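Local coordinates for adhesion G-protein coupled receptor G6 (Danio rerio, PDB 6V55) that acts as a calcium-binding adhesion G-protein-coupled receptor in myelination, its large extracellular region probably sensing ligands and regulating signalling, at the glycan on Asn503. Coordinates in Å, arbitrary orientation; residue numbers count along the deposited sequence, not the author numbering.

The glycan on Asn503. Residues 56, 59, 470, 479-480, 482, 500, 503. With NAG (2-acetamido-2-deoxy-beta-D-glucopyranose), chain B; NAG (2-acetamido-2-deoxy-beta-D-glucopyranose), chain C.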
# COMPACT_ATOMS: atom_id res chain seq x y z
N GLN A 56 0.51 10.91 -12.81
CA GLN A 56 -0.67 11.74 -12.66
C GLN A 56 -1.85 10.87 -12.24
O GLN A 56 -2.21 9.92 -12.94
CB GLN A 56 -0.99 12.47 -13.96
CG GLN A 56 -0.23 13.78 -14.16
CD GLN A 56 -0.70 14.87 -13.21
OE1 GLN A 56 -1.88 15.22 -13.17
NE2 GLN A 56 0.23 15.41 -12.42
N ILE A 59 -1.47 6.50 -11.19
CA ILE A 59 -2.03 5.37 -11.94
C ILE A 59 -1.00 4.32 -12.31
O ILE A 59 -1.36 3.33 -12.97
CB ILE A 59 -2.75 5.83 -13.23
CG1 ILE A 59 -1.76 6.38 -14.25
CG2 ILE A 59 -3.81 6.89 -12.93
CD1 ILE A 59 -2.27 6.25 -15.67
N TYR A 470 -7.84 4.56 -15.24
CA TYR A 470 -6.84 4.56 -16.30
C TYR A 470 -5.64 3.77 -15.82
O TYR A 470 -5.21 3.93 -14.67
CB TYR A 470 -6.42 5.99 -16.67
CG TYR A 470 -7.56 6.80 -17.22
CD1 TYR A 470 -8.39 7.53 -16.38
CD2 TYR A 470 -7.82 6.82 -18.59
CE1 TYR A 470 -9.46 8.25 -16.87
CE2 TYR A 470 -8.87 7.55 -19.10
CZ TYR A 470 -9.68 8.26 -18.23
OH TYR A 470 -10.74 9.00 -18.70
N ARG A 479 0.74 5.91 -23.69
CA ARG A 479 -0.65 6.31 -23.54
C ARG A 479 -1.36 5.36 -22.56
O ARG A 479 -0.75 4.43 -22.02
CB ARG A 479 -1.38 6.36 -24.90
CG ARG A 479 -0.56 6.95 -26.06
CD ARG A 479 -1.40 7.20 -27.31
NE ARG A 479 -2.10 8.49 -27.28
CZ ARG A 479 -2.78 8.99 -28.32
NH1 ARG A 479 -2.86 8.31 -29.46
NH2 ARG A 479 -3.38 10.17 -28.21
N ASN A 480 -2.64 5.63 -22.31
CA ASN A 480 -3.46 4.91 -21.34
C ASN A 480 -4.50 4.02 -21.99
O ASN A 480 -4.92 4.22 -23.14
CB ASN A 480 -4.24 5.86 -20.43
CG ASN A 480 -3.39 6.89 -19.76
OD1 ASN A 480 -2.25 6.64 -19.39
ND2 ASN A 480 -3.99 8.08 -19.56
N SER A 482 -8.49 2.49 -20.62
CA SER A 482 -9.51 2.89 -19.66
C SER A 482 -10.61 1.83 -19.57
O SER A 482 -10.85 1.10 -20.52
CB SER A 482 -10.14 4.24 -19.99
OG SER A 482 -11.07 4.10 -21.04
N ASP A 500 -11.22 -0.07 -22.91
CA ASP A 500 -10.88 0.66 -24.13
C ASP A 500 -9.36 0.65 -24.25
O ASP A 500 -8.68 1.49 -23.67
CB ASP A 500 -11.44 2.07 -24.10
CG ASP A 500 -11.00 2.93 -25.30
OD1 ASP A 500 -10.69 2.40 -26.40
OD2 ASP A 500 -10.99 4.16 -25.13
N ASN A 503 -5.86 3.14 -27.75
CA ASN A 503 -4.62 3.91 -27.85
C ASN A 503 -3.38 3.08 -27.51
O ASN A 503 -2.27 3.63 -27.42
CB ASN A 503 -4.70 5.15 -26.95
CG ASN A 503 -5.82 6.12 -27.34
OD1 ASN A 503 -6.54 5.89 -28.31
ND2 ASN A 503 -5.97 7.20 -26.58
C1 NAG B . -6.99 8.20 -26.81
C2 NAG B . -7.70 8.52 -25.48
C3 NAG B . -8.75 9.64 -25.66
C4 NAG B . -8.13 10.87 -26.32
C5 NAG B . -7.44 10.47 -27.64
C6 NAG B . -6.74 11.63 -28.33
C7 NAG B . -7.95 6.83 -23.72
C8 NAG B . -8.63 5.57 -23.28
N2 NAG B . -8.30 7.32 -24.91
O3 NAG B . -9.30 10.01 -24.40
O4 NAG B . -9.10 11.89 -26.53
O5 NAG B . -6.46 9.45 -27.39
O6 NAG B . -5.40 11.83 -27.87
O7 NAG B . -7.12 7.40 -23.00
C1 NAG C . -3.48 9.29 -18.94
C2 NAG C . -3.59 10.51 -19.87
C3 NAG C . -3.19 11.80 -19.13
C4 NAG C . -3.93 11.96 -17.79
C5 NAG C . -3.84 10.69 -16.94
C6 NAG C . -4.75 10.76 -15.72
C7 NAG C . -3.24 9.78 -22.20
C8 NAG C . -2.26 9.69 -23.33
N2 NAG C . -2.78 10.33 -21.07
O3 NAG C . -3.49 12.92 -19.95
O4 NAG C . -3.39 13.06 -17.06
O5 NAG C . -4.25 9.54 -17.70
O6 NAG C . -4.85 9.52 -15.04
O7 NAG C . -4.39 9.35 -22.29
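Two N-linked glycosylation sequons, Asn480-Ala-Ser482 and Asn503-Cys504-Thr, each carry an N-acetylglucosamine, and the two sugars stand close together with Arg479 between them. Asn503 ND2, the amide nitrogen, is bonded to the anomeric C1 of NAG (chain B) at 1.4 Å. Asn503 CG lies anti to the carbonyl carbon (chi1 -62°), and chi2 near -2° eclipses OD1 with CA, sending ND2 anti to CA, towards the sugar. The Arg479 guanidinium lays one face against this linkage, Asn503 ND2 sitting 4.0 Å above the centre of its plane. The arginine chain starts beside its own backbone N, runs extended through chi2 and bends at chi3 (84°), which brings the tip alongside the sugar. There NH2 forms a hydrogen bond of 2.6 Å to O6, the primary hydroxyl of NAG (chain B), and passes 3.3 Å from its ring O5. The backbone end of the same residue serves the other sugar, with CA 3.7 Å from C8, the acetamide methyl of NAG (chain C). An alanine at Arg479 would remove the guanidinium and would probably leave the hydroxymethyl group and the Asn503 linkage more mobile. On the acetamide side of NAG (chain B), methyl C8 points towards Asp500 and Ser482; Asp500 OD2, a carboxylate oxygen, lies 3.3 Å from it and the serine OG 3.6 Å. Asn480, at the start of strand 480-488, holds NAG (chain C) through ND2. This poorly ordered sugar extends its O6 towards Gln56 and Ile59 of the N-terminal CUB region, where a weak hydrogen bond may reach the Gln56 carbonyl O, while Ile59 CG2 and Tyr470 CB border the same hydroxyl.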